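Local structure of fumarate lyase (3C8T) at residues P82-L87 with Y97-A102; A36-Q41 with D50-I55. The protein is a member of the largely helical fumarate lyase superfamily and forms an assembly of four protein chains. All blocks are in the same frame, centred on the assembly; numbering follows the deposited sequence.

Interaction 1. Residues P82-L87 with Y97-A102; sequences PLVEQL and YLHWGA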
loop_
_atom_site.group_PDB
_atom_site.type_symbol
_atom_site.label_atom_id
_atom_site.label_comp_id
_atom_site.label_asym_id
_atom_site.label_seq_id
_atom_site.Cartn_x
_atom_site.Cartn_y
_atom_site.Cartn_z
ATOM N N PRO A 82 -30.591 -0.551 18.737
ATOM C CA PRO A 82 -31.852 -0.208 18.089
ATOM C C PRO A 82 -32.554 -1.424 17.477
ATOM O O PRO A 82 -33.777 -1.585 17.650
ATOM C CB PRO A 82 -31.422 0.776 16.985
ATOM C CG PRO A 82 -30.155 1.324 17.418
ATOM C CD PRO A 82 -29.472 0.224 18.152
ATOM N N LEU A 83 -31.814 -2.292 16.787
ATOM C CA LEU A 83 -32.449 -3.507 16.292
ATOM C C LEU A 83 -33.054 -4.365 17.441
ATOM O O LEU A 83 -34.168 -4.917 17.305
ATOM C CB LEU A 83 -31.501 -4.330 15.401
ATOM C CG LEU A 83 -31.984 -5.778 15.203
ATOM C CD1 LEU A 83 -33.207 -5.846 14.288
ATOM C CD2 LEU A 83 -30.836 -6.655 14.693
ATOM N N VAL A 84 -32.343 -4.466 18.571
ATOM C CA VAL A 84 -32.867 -5.233 19.728
ATOM C C VAL A 84 -34.158 -4.579 20.277
ATOM O O VAL A 84 -35.096 -5.271 20.647
ATOM C CB VAL A 84 -31.776 -5.453 20.845
ATOM C CG1 VAL A 84 -32.381 -5.978 22.137
ATOM C CG2 VAL A 84 -30.719 -6.408 20.347
ATOM N N GLU A 85 -34.193 -3.242 20.287
ATOM C CA GLU A 85 -35.363 -2.506 20.724
ATOM C C GLU A 85 -36.559 -2.831 19.807
ATOM O O GLU A 85 -37.640 -3.135 20.296
ATOM C CB GLU A 85 -35.074 -1.002 20.760
ATOM C CG GLU A 85 -34.099 -0.542 21.890
ATOM C CD GLU A 85 -33.471 0.859 21.616
ATOM O OE1 GLU A 85 -32.292 1.122 22.045
ATOM O OE2 GLU A 85 -34.156 1.698 20.953
ATOM N N GLN A 86 -36.362 -2.795 18.489
ATOM C CA GLN A 86 -37.460 -3.105 17.568
ATOM C C GLN A 86 -37.907 -4.555 17.783
ATOM O O GLN A 86 -39.088 -4.848 17.893
ATOM C CB GLN A 86 -37.065 -2.851 16.107
ATOM C CG GLN A 86 -36.816 -1.370 15.711
ATOM C CD GLN A 86 -36.716 -1.195 14.201
ATOM O OE1 GLN A 86 -37.252 -2.015 13.452
ATOM N NE2 GLN A 86 -36.052 -0.120 13.741
ATOM N N LEU A 87 -36.960 -5.472 17.896
ATOM C CA LEU A 87 -37.335 -6.871 18.132
ATOM C C LEU A 87 -38.000 -7.104 19.498
ATOM O O LEU A 87 -38.876 -7.978 19.647
ATOM C CB LEU A 87 -36.126 -7.785 17.957
ATOM C CG LEU A 87 -36.397 -9.286 17.914
ATOM C CD1 LEU A 87 -37.605 -9.654 17.017
ATOM C CD2 LEU A 87 -35.158 -10.039 17.467
ATOM N N TYR A 97 -35.715 -10.826 27.328
ATOM C CA TYR A 97 -34.569 -11.718 27.515
ATOM C C TYR A 97 -33.599 -11.743 26.360
ATOM O O TYR A 97 -32.673 -12.565 26.339
ATOM C CB TYR A 97 -35.000 -13.133 27.851
ATOM C CG TYR A 97 -35.789 -13.235 29.129
ATOM C CD1 TYR A 97 -35.163 -13.523 30.342
ATOM C CD2 TYR A 97 -37.171 -13.027 29.115
ATOM C CE1 TYR A 97 -35.897 -13.625 31.501
ATOM C CE2 TYR A 97 -37.909 -13.117 30.246
ATOM C CZ TYR A 97 -37.279 -13.422 31.436
ATOM O OH TYR A 97 -38.058 -13.514 32.561
ATOM N N LEU A 98 -33.812 -10.825 25.427
ATOM C CA LEU A 98 -33.005 -10.676 24.234
ATOM C C LEU A 98 -31.632 -10.127 24.611
ATOM O O LEU A 98 -31.494 -9.441 25.641
ATOM C CB LEU A 98 -33.703 -9.700 23.294
ATOM C CG LEU A 98 -34.323 -9.964 21.905
ATOM C CD1 LEU A 98 -34.278 -11.381 21.389
ATOM C CD2 LEU A 98 -35.731 -9.386 21.841
ATOM N N HIS A 99 -30.618 -10.446 23.795
ATOM C CA HIS A 99 -29.295 -9.855 23.947
ATOM C C HIS A 99 -28.889 -9.994 25.399
ATOM O O HIS A 99 -28.573 -9.004 26.058
ATOM C CB HIS A 99 -29.369 -8.374 23.547
ATOM C CG HIS A 99 -28.044 -7.725 23.288
ATOM N ND1 HIS A 99 -27.426 -7.761 22.056
ATOM C CD2 HIS A 99 -27.252 -6.963 24.087
ATOM C CE1 HIS A 99 -26.300 -7.069 22.109
ATOM N NE2 HIS A 99 -26.173 -6.572 23.329
ATOM N N TRP A 100 -28.926 -11.210 25.924
ATOM C CA TRP A 100 -28.672 -11.411 27.358
ATOM C C TRP A 100 -27.225 -11.786 27.499
ATOM O O TRP A 100 -26.824 -12.865 27.071
ATOM C CB TRP A 100 -29.568 -12.543 27.856
ATOM C CG TRP A 100 -29.558 -12.837 29.328
ATOM C CD1 TRP A 100 -28.720 -13.702 30.004
ATOM C CD2 TRP A 100 -30.461 -12.317 30.303
ATOM N NE1 TRP A 100 -29.036 -13.723 31.346
ATOM C CE2 TRP A 100 -30.109 -12.893 31.555
ATOM C CE3 TRP A 100 -31.535 -11.420 30.243
ATOM C CZ2 TRP A 100 -30.800 -12.598 32.740
ATOM C CZ3 TRP A 100 -32.220 -11.123 31.416
ATOM C CH2 TRP A 100 -31.848 -11.723 32.657
ATOM N N GLY A 101 -26.427 -10.876 28.052
ATOM C CA GLY A 101 -25.000 -11.106 28.236
ATOM C C GLY A 101 -24.150 -10.787 27.012
ATOM O O GLY A 101 -22.934 -10.841 27.101
ATOM N N ALA A 102 -24.802 -10.450 25.896
ATOM C CA ALA A 102 -24.167 -10.028 24.642
ATOM C C ALA A 102 -23.652 -8.583 24.646
ATOM O O ALA A 102 -24.220 -7.727 25.306
ATOM C CB ALA A 102 -25.161 -10.206 23.473
#
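V84 meets L98 and H99 with both of its methyl groups. CG1, set anti to the backbone N (chi1 168°), sits in the angle between L98 CB and H99 CB, 4.1 Å from each, and the side chains of V84 and L98 pass each other head to tail. V84 CG2 leans over H99, 4.0 Å from its CB and 3.9 Å from its ND1. The V84 and H99 side chains lie nearly perpendicular, and the methyl meets the imidazole obliquely. A102 CB from the same loop lies 3.5 Å above the plane of the H99 ring, over its centre, and ND1 is hydrogen-bonded to E34 on helix 23-43; together they probably restrain the ring's rotation. One turn further along the helix, L87 stands roughly square to L98, whose CD2 rests on both CG and the carbonyl carbon C of L87, 4.0 Å from each. L98 reaches it with a first torsion of -114°, well away from a staggered value.

The contact, which buries 202 Å² in all, lays one side of helix 80-91 against the loop leading into the long helix 104-140. The sequence from H99 onward resembles the first conserved region of the superfamily, which in relatives helps to line an active site shared between subunits. Consistent with such a position, R379 of the second subunit donates hydrogen bonds to the carbonyl oxygens of L98 and H99.

The backbone bends sharply at H99, whose phi is positive (50°), yet its CB is still directed at the helix, where it touches both methyls of V84.

Interaction 2. Residues A36-Q41 with D50-I55; sequences ALARAQ and DAAAGI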
loop_
_atom_site.group_PDB
_atom_site.type_symbol
_atom_site.label_atom_id
_atom_site.label_comp_id
_atom_site.label_asym_id
_atom_site.label_seq_id
_atom_site.Cartn_x
_atom_site.Cartn_y
_atom_site.Cartn_z
ATOM N N ALA A 36 -30.722 -17.311 17.981
ATOM C CA ALA A 36 -29.933 -18.485 18.302
ATOM C C ALA A 36 -29.367 -18.324 19.702
ATOM O O ALA A 36 -29.268 -19.302 20.451
ATOM C CB ALA A 36 -28.829 -18.700 17.272
ATOM N N LEU A 37 -29.018 -17.101 20.089
ATOM C CA LEU A 37 -28.480 -16.868 21.447
ATOM C C LEU A 37 -29.530 -17.180 22.512
ATOM O O LEU A 37 -29.218 -17.831 23.516
ATOM C CB LEU A 37 -27.966 -15.444 21.605
ATOM C CG LEU A 37 -27.508 -14.999 23.005
ATOM C CD1 LEU A 37 -26.283 -15.766 23.523
ATOM C CD2 LEU A 37 -27.245 -13.544 22.966
ATOM N N ALA A 38 -30.765 -16.736 22.265
ATOM C CA ALA A 38 -31.922 -17.019 23.148
ATOM C C ALA A 38 -32.163 -18.511 23.290
ATOM O O ALA A 38 -32.398 -19.000 24.404
ATOM C CB ALA A 38 -33.183 -16.349 22.621
ATOM N N ARG A 39 -32.083 -19.226 22.164
ATOM C CA ARG A 39 -32.291 -20.665 22.146
ATOM C C ARG A 39 -31.222 -21.409 22.898
ATOM O O ARG A 39 -31.518 -22.328 23.677
ATOM C CB ARG A 39 -32.305 -21.182 20.717
ATOM C CG ARG A 39 -33.406 -22.177 20.471
ATOM C CD ARG A 39 -34.622 -21.471 19.909
ATOM N NE ARG A 39 -34.307 -20.860 18.610
ATOM C CZ ARG A 39 -34.246 -21.525 17.455
ATOM N NH1 ARG A 39 -34.493 -22.838 17.417
ATOM N NH2 ARG A 39 -33.946 -20.868 16.333
ATOM N N ALA A 40 -29.970 -21.028 22.652
ATOM C CA ALA A 40 -28.837 -21.577 23.382
ATOM C C ALA A 40 -29.013 -21.374 24.899
ATOM O O ALA A 40 -28.723 -22.251 25.689
ATOM C CB ALA A 40 -27.520 -20.947 22.889
ATOM N N GLN A 41 -29.509 -20.216 25.301
ATOM C CA GLN A 41 -29.631 -19.934 26.704
ATOM C C GLN A 41 -30.790 -20.698 27.370
ATOM O O GLN A 41 -30.709 -21.040 28.537
ATOM C CB GLN A 41 -29.722 -18.423 26.902
ATOM C CG GLN A 41 -28.350 -17.780 26.866
ATOM C CD GLN A 41 -28.390 -16.301 26.739
ATOM O OE1 GLN A 41 -29.367 -15.735 26.227
ATOM N NE2 GLN A 41 -27.325 -15.641 27.207
ATOM N N ASP A 50 -40.029 -20.433 27.743
ATOM C CA ASP A 50 -41.084 -19.687 27.024
ATOM C C ASP A 50 -40.619 -18.324 26.541
ATOM O O ASP A 50 -41.167 -17.751 25.599
ATOM C CB ASP A 50 -42.357 -19.540 27.857
ATOM C CG ASP A 50 -42.085 -19.535 29.368
ATOM O OD1 ASP A 50 -41.551 -18.526 29.911
ATOM O OD2 ASP A 50 -42.406 -20.563 30.013
ATOM N N ALA A 51 -39.591 -17.799 27.187
ATOM C CA ALA A 51 -39.001 -16.565 26.726
ATOM C C ALA A 51 -38.307 -16.812 25.380
ATOM O O ALA A 51 -38.452 -16.018 24.458
ATOM C CB ALA A 51 -38.030 -16.030 27.769
ATOM N N ALA A 52 -37.575 -17.919 25.270
ATOM C CA ALA A 52 -36.908 -18.287 23.996
ATOM C C ALA A 52 -37.912 -18.659 22.903
ATOM O O ALA A 52 -37.779 -18.220 21.760
ATOM C CB ALA A 52 -35.848 -19.418 24.206
ATOM N N ALA A 53 -38.934 -19.441 23.273
ATOM C CA ALA A 53 -40.031 -19.784 22.363
ATOM C C ALA A 53 -40.674 -18.515 21.809
ATOM O O ALA A 53 -40.899 -18.390 20.607
ATOM C CB ALA A 53 -41.071 -20.643 23.099
ATOM N N GLY A 54 -40.943 -17.566 22.704
ATOM C CA GLY A 54 -41.563 -16.284 22.351
ATOM C C GLY A 54 -40.652 -15.508 21.419
ATOM O O GLY A 54 -41.088 -14.972 20.416
ATOM N N ILE A 55 -39.371 -15.454 21.754
ATOM C CA ILE A 55 -38.403 -14.784 20.889
ATOM C C ILE A 55 -38.336 -15.485 19.514
ATOM O O ILE A 55 -38.355 -14.820 18.481
ATOM C CB ILE A 55 -36.991 -14.708 21.567
ATOM C CG1 ILE A 55 -36.953 -13.582 22.623
ATOM C CG2 ILE A 55 -35.845 -14.534 20.509
ATOM C CD1 ILE A 55 -36.014 -13.878 23.742
#
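A38 and I55 pack methyl against branch: CB of A38 is 3.9 Å from I55 CG2 and equally far from I55 CD1. The isoleucine conformation accounts for this double approach. CG2 stands anti to the backbone N while CG1 lies anti to the carbonyl carbon (chi1 -78°), and a chi2 of 150° carries CD1 round to the same alanine methyl. The two ends of the branched chain thus receive A38 CB between them.

A52, one turn earlier on its helix, has no torsion to adjust, and its position is set by the backbone alone. Its CB comes 3.5 Å from the carbonyl oxygen of A38 and 4.3 Å from the N of R39, so the methyl is pressed onto the peptide joining those residues; the two alanine methyls are less intimate, CB to CB 4.4 Å. R39 lies at the margin, its bent side chain bringing CD to 4.9 Å from A52 CB, a course that a crystal contact may influence.

The segments belong to helices 23-43 and 49-61, which follow each other through a short connection and run nearly antiparallel as a helical hairpin. The segment axes make an angle of 158° and approach to 8.7 Å. A38 and A52 are the nearest pair, CA to CA 5.2 Å.

With 153 Å² buried and no polar bond between the segments, the contact relies on shape: small alanines let one helix backbone settle against the other, and the holding forces are van der Waals contacts of methyl groups with hydrocarbon and peptide.

Interactions 1 and 2 have centres about 12 Å apart and touch through the loop 97-102, which packs on the helical hairpin of interaction 2. L98 bridges them: while its CD2 faces L87, its CD1 packs 3.6 Å from I55 CG2, the same methyl that meets A38. Beside it, Y97 CD2 lies 3.4 Å from A51 CB. Q41 NE2 probably donates a hydrogen bond to W100 O at 2.8 Å, tying helix 23-43 to the loop backbone. Further along, A102 CB reaches L37 CD2 at 4.0 Å. The hairpin therefore backs a loop that probably borders the active site, as in relatives, and that R379 of the second subunit also contacts.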